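Local coordinates for uncharacterized GST-like proteinprotein (Pseudomonas syringae pv. tomato, PDB 3IC8) that is of unknown function but resembles glutathione S-transferases and may therefore bind glutathione or a related ligand, at residues W211-R214 against V215-F218; G171-F175 against G176-I180; A15-A18 against R19-G23; P196-A199 against P200-D203; W156-F159 against M160-E164. All coordinates share one frame; numbering follows the deposited sequence.

Contact 1: residues W211-R214 against V215-F218; sequences WLDR and VLGF
W211 and V215 sit one turn apart on helix 206-216. Their main apolar contact is a CH-pi interaction. The V215 CG2 methyl lies over one face of the indole, 3.8 Å from the centroid of the W211 five-membered ring. It is offset toward the rim, with V215 CG2 3.5 Å from W211 NE1. The V215 torsion (CG1 anti to the backbone N, chi1 -175°) places CG2 beside that N, on the side facing the W211 ring. L212 and L216 make the second apolar pair, with L212 CD1 3.7 Å from L216 CD2. F218 adds a looser packing contact, its CD2 3.8 Å from R214 O.

The hydrogen bonds are those of the backbone. V215 N donates to W211 O at 3.1 Å and L216 N to L212 O at 3.1 Å, both fairly straight. G217 N is held less firmly. It makes two weak bonds, to D213 O at 3.1 Å and to R214 O at 3.3 Å. The regular pattern weakens at this point.

Partners elsewhere fix the larger side chains. W211 NE1 is hydrogen-bonded to D182 OD1, which steadies the indole that V215 covers. The F218 ring packs edge-to-face on F24, and F218 O accepts a bond from N28 ND2 of the second subunit.

W211, L212 and V215 all rest on helix 180-193. This is ordinary packing of a C-terminal helix in the all-helical domain of a GST-like fold, and the chain beyond L216 leads F218 to the N-terminal domain and the subunit interface.

Contact 2: residues G171-F175 against G176-I180; sequences GDFLF and GAPSI
F173 packs on P178 across a tight loop that leads into helix 180-193. A type I beta turn runs from F173 to G176, and S179 to D182 has the sequence of the N-capping box well known in the GST C-terminal domain. S179 N is indeed hydrogen-bonded to D182 OD2.

The F173 side chain can be followed outward. CB comes first, with F173 CB 3.5 Å from G176 O. The first torsion (chi1 -62°) sets CG beside the F173 N, which lays the ring across P178. At the ring, CG faces P178 CA. F173 CD1 is 3.7 Å from P178 CD, while G176 O lies at the ring edge, in plane. CE1 still meets the proline CD and CG. CD2, CE2 and CZ all lie near P178 CB. That atom stands 3.8 Å from the F173 ring centroid, only 6° off the ring normal, in a CH-pi contact over the centre of the face.

The turn itself is held lightly. G176 N makes a weak bond to F173 O at 3.4 Å. G176 has a positive phi (89°), a conformation open to glycine.

F175 turns the other way, onto V91 and L94 of helix 88-110. F173 also touches S224 of the second subunit. On the helix-facing side of the loop, F175 CD1 lies 3.6 Å from S179 OG.

Contact 3: residues A15-A18 against R19-G23; sequences AEKA and RLMLG
K17 and L20 bring their CA atoms to 5.2 Å where the first turn of helix 16-25 runs into the next. Regular backbone bonds tie the two segments. L20 N donates to E16 O at 3.1 Å, M21 N to K17 O at 3.0 Å and L22 N to A18 O at 3.1 Å.

The side chains add a salt bridge on one flank. R19 folds back over the start of the helix. Its NH2 reaches E16 OE2 at 3.0 Å, in the guanidinium plane and nearly straight. A weaker bond runs from R19 NE to the same E16 OE2 at 3.3 Å. The carboxylate and guanidinium planes stand 65° apart, and E16 uses a single oxygen for both bonds. A bend in the E16 chain at chi2 (72°) brings the acid round to R19. A15 O sits over the centre of one guanidinium face, 3.4 Å from R19 CZ.

Each charged end has further partners. R19 NH2 also bonds S12 O and R19 NH1 bonds Y9 O, while E16 OE1 bonds H220 NE2. K17 turns its amine to D99 on helix 88-110 in a second salt bridge. K17 CG lies 3.9 Å from SE of M21, a selenomethionine.

Helix 16-25 is the crossover helix of the beta-alpha-beta unit with strands 4-8 and 28-33, in the thioredoxin-like N-terminal domain expected of a GST-like protein. R19 and L22 touch strand 4-8, A18 and M21 touch helix 66-76, and L20 packs on helix 180-193.

Contact 4: residues P196-A199 against P200-D203; sequences PVTA and PFVD
A199 O takes two backbone donors from the residues that follow it. D203 N comes at 2.7 Å, nearly straight and in the carbonyl plane. V202 N comes at 3.0 Å from above that plane, well off a lone pair. One residue earlier, F201 N donates to T198 O at 3.1 Å. The F201 ring also turns an edge to this oxygen, with T198 O 3.2 Å from F201 CD2.

P200 N has no hydrogen to give, which costs nothing at the first position of the helix. Its CD packs back on the preceding turn, with P200 CD 3.3 Å from V197 O. The A199 methyl lies alongside the proline ring.

Farther out, T198 OG1, set between its own N and carbonyl carbon (chi1 63°), is hydrogen-bonded to L192 O and so links the loop to the end of helix 180-193. F201 stacks edge-to-face with W156. D203 OD1 forms a salt bridge with K193 NZ, and D203 OD2 is hydrogen-bonded to S36 OG and Y9 OH of the third subunit.

P200 is the first residue of helix 200-203. Proline is common in the first turn of a helix, where no backbone donor is needed. The short helix joins the long helices 180-193 and 206-216 of the GST-like C-terminal domain, and D203 and A199 carry it into a subunit contact.

Contact 5: residues W156-F159 against M160-E164; sequences WPTF and MSRLE
M160, modelled as selenomethionine, packs unusually close to W156. M160 CG is 3.2 Å from W156 NE1, beside the pyrrole part of the indole. The chain then bends at chi2 (-63°) and chi3 and runs along the ring. The selenium is 4.8 Å from the centroid of the W156 six-membered ring and approaches obliquely, a Met-aromatic contact. The terminal methyl ends the run, with M160 CE 3.8 Å from W156 CZ2. W156 has CG anti to its N (chi1 -180°), which turns the indole toward the following turn.

The backbone here is kinked. P157 has no N-H, and the N atoms of 157 and 158 make no bond to the turn before. Bonding to the turn before is present again from M160 on. M160 N donates to W156 O at 3.2 Å, nearly straight, and S161 N to P157 O at 3.1 Å. L163 N follows with a bond to F159 O.

On the outer side T158 and R162 lie side by side. The T158 CG2 methyl lies over one guanidinium face, toward its rim, 3.5 Å from R162 NH1. R162 N makes only a weak bond to T158 O.

W156 also packs on helices 88-110 and 180-193. F159 stacks edge-to-face on H105.

The two sides of the helix therefore differ in chemistry. The inner side is apolar: the M160 chain lies against the indole, and the natural methionine sulfur would probably sit in much the same place. On the outer side R162 is exposed, and its side chain meets that of T158 through a methyl, not through a hydrogen bond of the guanidinium.

Overall arrangement
Contact 3 is the buried one. Its centre is about 8 Å from the chain centre, and it alone of the five has a salt bridge between its segments. The other four lie about 18 to 25 Å out and are partly buried. Contacts 1, 2 and 5 rest on aromatic packing, contact 4 mainly on backbone bonds at a helix start. Contacts 1 and 2 are joined by a long, weak ion pair of R214 with D172 and by F218 on F173. Both reach the second subunit, whereas contact 4 reaches the third. Contacts 4 and 5 meet where F201 lies against W156. Contacts 1 and 2 also touch contact 3, through L216 on L20 and I180 on M21, bridging the two domains.

Contact 1: residues W211-R214 against V215-F218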
loop_
_atom_site.group_PDB
_atom_site.type_symbol
_atom_site.label_atom_id
_atom_site.label_comp_id
_atom_site.label_asym_id
_atom_site.label_seq_id
_atom_site.Cartn_x
_atom_site.Cartn_y
_atom_site.Cartn_z
ATOM N N TRP A 211 4.993 11.281 2.035
ATOM C CA TRP A 211 5.021 12.052 0.821
ATOM C C TRP A 211 5.987 11.464 -0.157
ATOM O O TRP A 211 5.735 11.443 -1.336
ATOM C CB TRP A 211 5.397 13.508 1.108
ATOM C CG TRP A 211 5.867 14.237 -0.087
ATOM C CD1 TRP A 211 5.108 14.827 -1.007
ATOM C CD2 TRP A 211 7.210 14.454 -0.484
ATOM N NE1 TRP A 211 5.870 15.392 -1.955
ATOM C CE2 TRP A 211 7.176 15.180 -1.654
ATOM C CE3 TRP A 211 8.442 14.097 0.042
ATOM C CZ2 TRP A 211 8.302 15.540 -2.314
ATOM C CZ3 TRP A 211 9.542 14.452 -0.614
ATOM C CH2 TRP A 211 9.479 15.166 -1.777
ATOM N N LEU A 212 7.111 11.002 0.344
ATOM C CA LEU A 212 8.119 10.455 -0.510
ATOM C C LEU A 212 7.650 9.204 -1.229
ATOM O O LEU A 212 7.916 9.039 -2.377
ATOM C CB LEU A 212 9.404 10.225 0.263
ATOM C CG LEU A 212 10.503 9.494 -0.469
ATOM C CD1 LEU A 212 10.976 10.231 -1.641
ATOM C CD2 LEU A 212 11.611 9.200 0.412
ATOM N N ASP A 213 6.944 8.339 -0.532
ATOM C CA ASP A 213 6.411 7.129 -1.119
ATOM C C ASP A 213 5.393 7.433 -2.168
ATOM O O ASP A 213 5.278 6.748 -3.138
ATOM C CB ASP A 213 5.877 6.186 -0.071
ATOM C CG ASP A 213 6.954 5.598 0.758
ATOM O OD1 ASP A 213 8.088 5.570 0.299
ATOM O OD2 ASP A 213 6.691 5.180 1.884
ATOM N N ARG A 214 4.644 8.482 -1.960
ATOM C CA ARG A 214 3.708 8.914 -2.943
ATOM C C ARG A 214 4.370 9.355 -4.234
ATOM O O ARG A 214 3.931 9.030 -5.295
ATOM C CB ARG A 214 2.931 10.069 -2.354
ATOM C CG ARG A 214 1.584 10.287 -2.904
ATOM C CD ARG A 214 1.007 11.583 -2.433
ATOM N NE ARG A 214 0.372 11.428 -1.161
ATOM C CZ ARG A 214 0.712 12.056 -0.054
ATOM N NH1 ARG A 214 1.697 12.929 -0.035
ATOM N NH2 ARG A 214 0.050 11.802 1.046
ATOM N N VAL A 215 5.425 10.131 -4.131
ATOM C CA VAL A 215 6.161 10.592 -5.284
ATOM C C VAL A 215 6.853 9.486 -6.053
ATOM O O VAL A 215 6.915 9.518 -7.235
ATOM C CB VAL A 215 7.126 11.703 -4.922
ATOM C CG1 VAL A 215 7.771 12.239 -6.106
ATOM C CG2 VAL A 215 6.415 12.788 -4.232
ATOM N N LEU A 216 7.404 8.525 -5.342
ATOM C CA LEU A 216 8.045 7.353 -5.906
ATOM C C LEU A 216 7.059 6.417 -6.580
ATOM O O LEU A 216 7.400 5.663 -7.431
ATOM C CB LEU A 216 8.834 6.613 -4.836
ATOM C CG LEU A 216 10.293 6.924 -4.545
ATOM C CD1 LEU A 216 10.723 8.204 -5.050
ATOM C CD2 LEU A 216 10.577 6.864 -3.111
ATOM N N GLY A 217 5.811 6.499 -6.174
ATOM C CA GLY A 217 4.736 5.648 -6.621
ATOM C C GLY A 217 4.205 5.879 -7.998
ATOM O O GLY A 217 3.430 5.097 -8.486
ATOM N N PHE A 218 4.598 6.992 -8.589
ATOM C CA PHE A 218 4.303 7.317 -9.967
ATOM C C PHE A 218 5.008 6.337 -10.869
ATOM O O PHE A 218 4.603 6.099 -11.974
ATOM C CB PHE A 218 4.718 8.743 -10.296
ATOM C CG PHE A 218 3.775 9.784 -9.800
ATOM C CD1 PHE A 218 2.577 10.002 -10.406
ATOM C CD2 PHE A 218 4.091 10.550 -8.736
ATOM C CE1 PHE A 218 1.724 10.941 -9.946
ATOM C CE2 PHE A 218 3.235 11.493 -8.289
ATOM C CZ PHE A 218 2.054 11.682 -8.891
#

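Contact 2: residues G171-F175 against G176-I180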
loop_
_atom_site.group_PDB
_atom_site.type_symbol
_atom_site.label_atom_id
_atom_site.label_comp_id
_atom_site.label_asym_id
_atom_site.label_seq_id
_atom_site.Cartn_x
_atom_site.Cartn_y
_atom_site.Cartn_z
ATOM N N GLY A 171 -1.094 18.420 2.777
ATOM C CA GLY A 171 -1.023 18.663 1.356
ATOM C C GLY A 171 -0.401 17.489 0.659
ATOM O O GLY A 171 0.523 16.923 1.158
ATOM N N ASP A 172 -0.932 17.093 -0.474
ATOM C CA ASP A 172 -0.401 15.942 -1.156
ATOM C C ASP A 172 1.022 16.110 -1.665
ATOM O O ASP A 172 1.817 15.224 -1.575
ATOM C CB ASP A 172 -1.352 15.488 -2.266
ATOM C CG ASP A 172 -2.481 14.657 -1.745
ATOM O OD1 ASP A 172 -2.243 13.842 -0.872
ATOM O OD2 ASP A 172 -3.610 14.825 -2.181
ATOM N N PHE A 173 1.302 17.272 -2.211
ATOM C CA PHE A 173 2.533 17.565 -2.888
ATOM C C PHE A 173 3.043 18.937 -2.501
ATOM O O PHE A 173 2.397 19.646 -1.787
ATOM C CB PHE A 173 2.360 17.452 -4.380
ATOM C CG PHE A 173 1.981 16.104 -4.829
ATOM C CD1 PHE A 173 0.681 15.786 -5.045
ATOM C CD2 PHE A 173 2.912 15.155 -5.040
ATOM C CE1 PHE A 173 0.342 14.571 -5.449
ATOM C CE2 PHE A 173 2.554 13.940 -5.450
ATOM C CZ PHE A 173 1.268 13.647 -5.649
ATOM N N LEU A 174 4.234 19.272 -2.946
ATOM C CA LEU A 174 4.906 20.480 -2.523
ATOM C C LEU A 174 4.196 21.757 -2.926
ATOM O O LEU A 174 4.194 22.709 -2.209
ATOM C CB LEU A 174 6.353 20.501 -3.006
ATOM C CG LEU A 174 7.300 19.421 -2.521
ATOM C CD1 LEU A 174 8.572 19.564 -3.178
ATOM C CD2 LEU A 174 7.495 19.491 -1.096
ATOM N N PHE A 175 3.591 21.751 -4.088
ATOM C CA PHE A 175 2.890 22.897 -4.577
ATOM C C PHE A 175 1.417 22.644 -4.707
ATOM O O PHE A 175 0.796 23.218 -5.533
ATOM C CB PHE A 175 3.450 23.348 -5.894
ATOM C CG PHE A 175 4.700 24.099 -5.774
ATOM C CD1 PHE A 175 5.901 23.470 -5.809
ATOM C CD2 PHE A 175 4.687 25.453 -5.641
ATOM C CE1 PHE A 175 7.030 24.159 -5.709
ATOM C CE2 PHE A 175 5.830 26.129 -5.540
ATOM C CZ PHE A 175 6.995 25.481 -5.567
ATOM N N GLY A 176 0.850 21.791 -3.885
ATOM C CA GLY A 176 -0.534 21.461 -4.068
ATOM C C GLY A 176 -0.636 20.299 -5.004
ATOM O O GLY A 176 -0.676 19.177 -4.609
ATOM N N ALA A 177 -0.707 20.610 -6.273
ATOM C CA ALA A 177 -0.559 19.654 -7.315
ATOM C C ALA A 177 0.890 19.264 -7.447
ATOM O O ALA A 177 1.760 19.981 -7.066
ATOM C CB ALA A 177 -1.045 20.232 -8.574
ATOM N N PRO A 178 1.130 18.117 -8.028
ATOM C CA PRO A 178 2.470 17.634 -8.249
ATOM C C PRO A 178 3.215 18.453 -9.285
ATOM O O PRO A 178 2.646 19.073 -10.122
ATOM C CB PRO A 178 2.236 16.216 -8.731
ATOM C CG PRO A 178 0.906 16.174 -9.159
ATOM C CD PRO A 178 0.133 17.131 -8.420
ATOM N N SER A 179 4.516 18.436 -9.188
ATOM C CA SER A 179 5.347 19.243 -10.028
ATOM C C SER A 179 6.694 18.600 -10.204
ATOM O O SER A 179 6.989 17.644 -9.579
ATOM C CB SER A 179 5.480 20.672 -9.512
ATOM O OG SER A 179 5.597 20.753 -8.131
ATOM N N ILE A 180 7.510 19.170 -11.062
ATOM C CA ILE A 180 8.847 18.712 -11.316
ATOM C C ILE A 180 9.630 18.852 -10.033
ATOM O O ILE A 180 10.550 18.137 -9.790
ATOM C CB ILE A 180 9.485 19.466 -12.488
ATOM C CG1 ILE A 180 10.884 18.969 -12.778
ATOM C CG2 ILE A 180 9.601 20.889 -12.209
ATOM C CD1 ILE A 180 10.957 17.570 -13.182
#

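Contact 3: residues A15-A18 against R19-G23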
loop_
_atom_site.group_PDB
_atom_site.type_symbol
_atom_site.label_atom_id
_atom_site.label_comp_id
_atom_site.label_asym_id
_atom_site.label_seq_id
_atom_site.Cartn_x
_atom_site.Cartn_y
_atom_site.Cartn_z
ATOM N N ALA A 15 20.257 8.280 -12.270
ATOM C CA ALA A 15 19.330 8.333 -13.359
ATOM C C ALA A 15 17.895 8.091 -12.962
ATOM O O ALA A 15 17.061 7.964 -13.802
ATOM C CB ALA A 15 19.731 7.369 -14.392
ATOM N N GLU A 16 17.627 7.967 -11.684
ATOM C CA GLU A 16 16.290 7.724 -11.195
ATOM C C GLU A 16 15.297 8.834 -11.433
ATOM O O GLU A 16 14.169 8.593 -11.704
ATOM C CB GLU A 16 16.323 7.295 -9.743
ATOM C CG GLU A 16 15.028 6.859 -9.187
ATOM C CD GLU A 16 14.554 5.520 -9.686
ATOM O OE1 GLU A 16 13.454 5.157 -9.299
ATOM O OE2 GLU A 16 15.247 4.842 -10.445
ATOM N N LYS A 17 15.727 10.069 -11.321
ATOM C CA LYS A 17 14.811 11.156 -11.461
ATOM C C LYS A 17 14.184 11.131 -12.838
ATOM O O LYS A 17 13.020 11.288 -12.948
ATOM C CB LYS A 17 15.501 12.487 -11.183
ATOM C CG LYS A 17 14.787 13.696 -11.723
ATOM C CD LYS A 17 15.025 14.933 -10.930
ATOM C CE LYS A 17 16.139 15.768 -11.484
ATOM N NZ LYS A 17 15.714 17.128 -11.754
ATOM N N ALA A 18 14.952 10.899 -13.875
ATOM C CA ALA A 18 14.430 10.876 -15.229
ATOM C C ALA A 18 13.415 9.788 -15.482
ATOM O O ALA A 18 12.487 9.979 -16.200
ATOM C CB ALA A 18 15.520 10.764 -16.179
ATOM N N ARG A 19 13.635 8.640 -14.884
ATOM C CA ARG A 19 12.737 7.531 -14.941
ATOM C C ARG A 19 11.391 7.830 -14.293
ATOM O O ARG A 19 10.369 7.435 -14.777
ATOM C CB ARG A 19 13.414 6.368 -14.243
ATOM C CG ARG A 19 13.705 5.218 -15.108
ATOM C CD ARG A 19 15.121 4.711 -15.062
ATOM N NE ARG A 19 15.743 4.664 -13.752
ATOM C CZ ARG A 19 17.042 4.544 -13.557
ATOM N NH1 ARG A 19 17.857 4.452 -14.561
ATOM N NH2 ARG A 19 17.534 4.529 -12.362
ATOM N N LEU A 20 11.424 8.501 -13.161
ATOM C CA LEU A 20 10.234 8.943 -12.479
ATOM C C LEU A 20 9.505 9.946 -13.309
ATOM O O LEU A 20 8.321 9.989 -13.306
ATOM C CB LEU A 20 10.524 9.467 -11.086
ATOM C CG LEU A 20 11.019 8.425 -10.113
ATOM C CD1 LEU A 20 11.719 9.016 -8.964
ATOM C CD2 LEU A 20 9.975 7.498 -9.667
HETATM N N MSE A 21 10.246 10.767 -14.015
HETATM C CA MSE A 21 9.666 11.776 -14.848
HETATM C C MSE A 21 8.860 11.113 -15.932
HETATM O O MSE A 21 7.791 11.535 -16.257
HETATM C CB MSE A 21 10.738 12.669 -15.439
HETATM C CG MSE A 21 11.228 13.779 -14.553
HETATM SE SE MSE A 21 12.889 14.569 -15.038
HETATM C CE MSE A 21 12.458 15.339 -16.658
ATOM N N LEU A 22 9.387 10.044 -16.474
ATOM C CA LEU A 22 8.655 9.269 -17.429
ATOM C C LEU A 22 7.427 8.639 -16.829
ATOM O O LEU A 22 6.439 8.535 -17.466
ATOM C CB LEU A 22 9.552 8.270 -18.130
ATOM C CG LEU A 22 10.568 8.942 -19.031
ATOM C CD1 LEU A 22 11.623 8.018 -19.469
ATOM C CD2 LEU A 22 9.949 9.544 -20.175
ATOM N N GLY A 23 7.503 8.214 -15.593
ATOM C CA GLY A 23 6.357 7.675 -14.912
ATOM C C GLY A 23 5.213 8.623 -14.661
ATOM O O GLY A 23 4.083 8.266 -14.806
#

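Contact 4: residues P196-A199 against P200-D203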
loop_
_atom_site.group_PDB
_atom_site.type_symbol
_atom_site.label_atom_id
_atom_site.label_comp_id
_atom_site.label_asym_id
_atom_site.label_seq_id
_atom_site.Cartn_x
_atom_site.Cartn_y
_atom_site.Cartn_z
ATOM N N PRO A 196 20.712 1.702 5.543
ATOM C CA PRO A 196 20.146 1.665 6.872
ATOM C C PRO A 196 20.635 2.799 7.710
ATOM O O PRO A 196 19.899 3.333 8.491
ATOM C CB PRO A 196 20.665 0.350 7.399
ATOM C CG PRO A 196 20.800 -0.463 6.255
ATOM C CD PRO A 196 21.056 0.361 5.082
ATOM N N VAL A 197 21.894 3.130 7.565
ATOM C CA VAL A 197 22.484 4.244 8.254
ATOM C C VAL A 197 21.944 5.605 7.873
ATOM O O VAL A 197 21.751 6.434 8.729
ATOM C CB VAL A 197 23.985 4.247 8.045
ATOM C CG1 VAL A 197 24.583 5.436 8.657
ATOM C CG2 VAL A 197 24.584 3.013 8.592
ATOM N N THR A 198 21.720 5.821 6.581
ATOM C CA THR A 198 21.190 7.075 6.061
ATOM C C THR A 198 19.689 7.245 6.014
ATOM O O THR A 198 19.221 8.322 5.842
ATOM C CB THR A 198 21.735 7.424 4.664
ATOM O OG1 THR A 198 21.333 6.442 3.723
ATOM C CG2 THR A 198 23.210 7.529 4.685
ATOM N N ALA A 199 18.941 6.179 6.180
ATOM C CA ALA A 199 17.495 6.217 6.122
ATOM C C ALA A 199 16.794 7.083 7.178
ATOM O O ALA A 199 15.778 7.658 6.922
ATOM C CB ALA A 199 16.963 4.863 6.108
ATOM N N PRO A 200 17.374 7.180 8.353
ATOM C CA PRO A 200 16.829 8.007 9.412
ATOM C C PRO A 200 16.838 9.479 9.044
ATOM O O PRO A 200 16.090 10.242 9.564
ATOM C CB PRO A 200 17.768 7.719 10.562
ATOM C CG PRO A 200 18.257 6.447 10.299
ATOM C CD PRO A 200 18.472 6.372 8.875
ATOM N N PHE A 201 17.694 9.856 8.121
ATOM C CA PHE A 201 17.700 11.201 7.648
ATOM C C PHE A 201 16.389 11.558 6.974
ATOM O O PHE A 201 15.976 12.680 7.043
ATOM C CB PHE A 201 18.859 11.430 6.707
ATOM C CG PHE A 201 20.158 11.494 7.378
ATOM C CD1 PHE A 201 20.420 12.466 8.292
ATOM C CD2 PHE A 201 21.136 10.600 7.079
ATOM C CE1 PHE A 201 21.612 12.525 8.891
ATOM C CE2 PHE A 201 22.302 10.647 7.683
ATOM C CZ PHE A 201 22.549 11.612 8.595
ATOM N N VAL A 202 15.739 10.571 6.385
ATOM C CA VAL A 202 14.370 10.702 5.967
ATOM C C VAL A 202 13.318 10.216 6.961
ATOM O O VAL A 202 12.381 10.896 7.233
ATOM C CB VAL A 202 14.138 9.969 4.693
ATOM C CG1 VAL A 202 12.799 10.258 4.187
ATOM C CG2 VAL A 202 15.137 10.329 3.711
ATOM N N ASP A 203 13.486 9.024 7.496
ATOM C CA ASP A 203 12.452 8.352 8.263
ATOM C C ASP A 203 12.059 9.044 9.573
ATOM O O ASP A 203 10.995 8.822 10.087
ATOM C CB ASP A 203 12.791 6.877 8.461
ATOM C CG ASP A 203 12.708 6.081 7.182
ATOM O OD1 ASP A 203 12.159 6.576 6.216
ATOM O OD2 ASP A 203 13.198 4.968 7.123
#

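Contact 5: residues W156-F159 against M160-E164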
loop_
_atom_site.group_PDB
_atom_site.type_symbol
_atom_site.label_atom_id
_atom_site.label_comp_id
_atom_site.label_asym_id
_atom_site.label_seq_id
_atom_site.Cartn_x
_atom_site.Cartn_y
_atom_site.Cartn_z
ATOM N N TRP A 156 21.459 19.689 7.601
ATOM C CA TRP A 156 20.418 18.856 7.051
ATOM C C TRP A 156 19.090 18.935 7.757
ATOM O O TRP A 156 18.065 18.871 7.159
ATOM C CB TRP A 156 20.881 17.418 6.972
ATOM C CG TRP A 156 19.889 16.529 6.421
ATOM C CD1 TRP A 156 19.113 15.691 7.103
ATOM C CD2 TRP A 156 19.524 16.397 5.066
ATOM N NE1 TRP A 156 18.295 15.029 6.277
ATOM C CE2 TRP A 156 18.532 15.442 5.005
ATOM C CE3 TRP A 156 19.954 16.986 3.893
ATOM C CZ2 TRP A 156 17.960 15.056 3.824
ATOM C CZ3 TRP A 156 19.405 16.605 2.746
ATOM C CH2 TRP A 156 18.406 15.658 2.706
ATOM N N PRO A 157 19.144 19.041 9.052
ATOM C CA PRO A 157 17.969 19.101 9.881
ATOM C C PRO A 157 17.144 20.339 9.630
ATOM O O PRO A 157 15.964 20.309 9.800
ATOM C CB PRO A 157 18.562 19.086 11.266
ATOM C CG PRO A 157 19.753 18.439 11.116
ATOM C CD PRO A 157 20.328 18.830 9.862
ATOM N N THR A 158 17.779 21.418 9.244
ATOM C CA THR A 158 17.046 22.604 8.947
ATOM C C THR A 158 16.128 22.358 7.774
ATOM O O THR A 158 14.996 22.719 7.820
ATOM C CB THR A 158 17.996 23.755 8.623
ATOM O OG1 THR A 158 18.692 24.138 9.789
ATOM C CG2 THR A 158 17.269 24.905 8.135
ATOM N N PHE A 159 16.633 21.752 6.717
ATOM C CA PHE A 159 15.812 21.448 5.561
ATOM C C PHE A 159 14.717 20.446 5.806
ATOM O O PHE A 159 13.647 20.611 5.327
ATOM C CB PHE A 159 16.624 20.907 4.392
ATOM C CG PHE A 159 17.837 21.682 4.040
ATOM C CD1 PHE A 159 17.777 23.009 3.760
ATOM C CD2 PHE A 159 19.037 21.047 3.919
ATOM C CE1 PHE A 159 18.877 23.672 3.423
ATOM C CE2 PHE A 159 20.121 21.716 3.578
ATOM C CZ PHE A 159 20.049 23.031 3.334
HETATM N N MSE A 160 15.020 19.365 6.491
HETATM C CA MSE A 160 14.028 18.350 6.759
HETATM C C MSE A 160 12.875 18.746 7.670
HETATM O O MSE A 160 11.761 18.353 7.459
HETATM C CB MSE A 160 14.685 17.061 7.200
HETATM C CG MSE A 160 15.390 16.401 6.094
HETATM SE SE MSE A 160 14.250 15.878 4.724
HETATM C CE MSE A 160 14.724 16.940 3.300
ATOM N N SER A 161 13.181 19.504 8.703
ATOM C CA SER A 161 12.188 19.993 9.617
ATOM C C SER A 161 11.227 20.943 8.946
ATOM O O SER A 161 10.070 20.964 9.248
ATOM C CB SER A 161 12.832 20.612 10.843
ATOM O OG SER A 161 13.467 21.809 10.546
ATOM N N ARG A 162 11.756 21.747 8.049
ATOM C CA ARG A 162 10.963 22.656 7.284
ATOM C C ARG A 162 10.005 21.909 6.400
ATOM O O ARG A 162 8.865 22.243 6.322
ATOM C CB ARG A 162 11.873 23.563 6.474
ATOM C CG ARG A 162 11.934 24.984 6.942
ATOM C CD ARG A 162 13.318 25.471 7.273
ATOM N NE ARG A 162 13.974 26.133 6.170
ATOM C CZ ARG A 162 14.844 27.123 6.277
ATOM N NH1 ARG A 162 15.166 27.626 7.430
ATOM N NH2 ARG A 162 15.376 27.629 5.206
ATOM N N LEU A 163 10.497 20.888 5.733
ATOM C CA LEU A 163 9.689 20.055 4.883
ATOM C C LEU A 163 8.638 19.305 5.650
ATOM O O LEU A 163 7.547 19.186 5.199
ATOM C CB LEU A 163 10.545 19.109 4.077
ATOM C CG LEU A 163 9.849 18.212 3.075
ATOM C CD1 LEU A 163 9.173 18.973 2.025
ATOM C CD2 LEU A 163 10.822 17.287 2.485
ATOM N N GLU A 164 8.998 18.829 6.830
ATOM C CA GLU A 164 8.093 18.207 7.772
ATOM C C GLU A 164 7.022 19.143 8.252
ATOM O O GLU A 164 5.901 18.777 8.313
ATOM C CB GLU A 164 8.871 17.628 8.950
ATOM C CG GLU A 164 8.057 16.983 10.054
ATOM C CD GLU A 164 7.284 15.778 9.609
ATOM O OE1 GLU A 164 7.592 15.248 8.566
ATOM O OE2 GLU A 164 6.344 15.352 10.287
#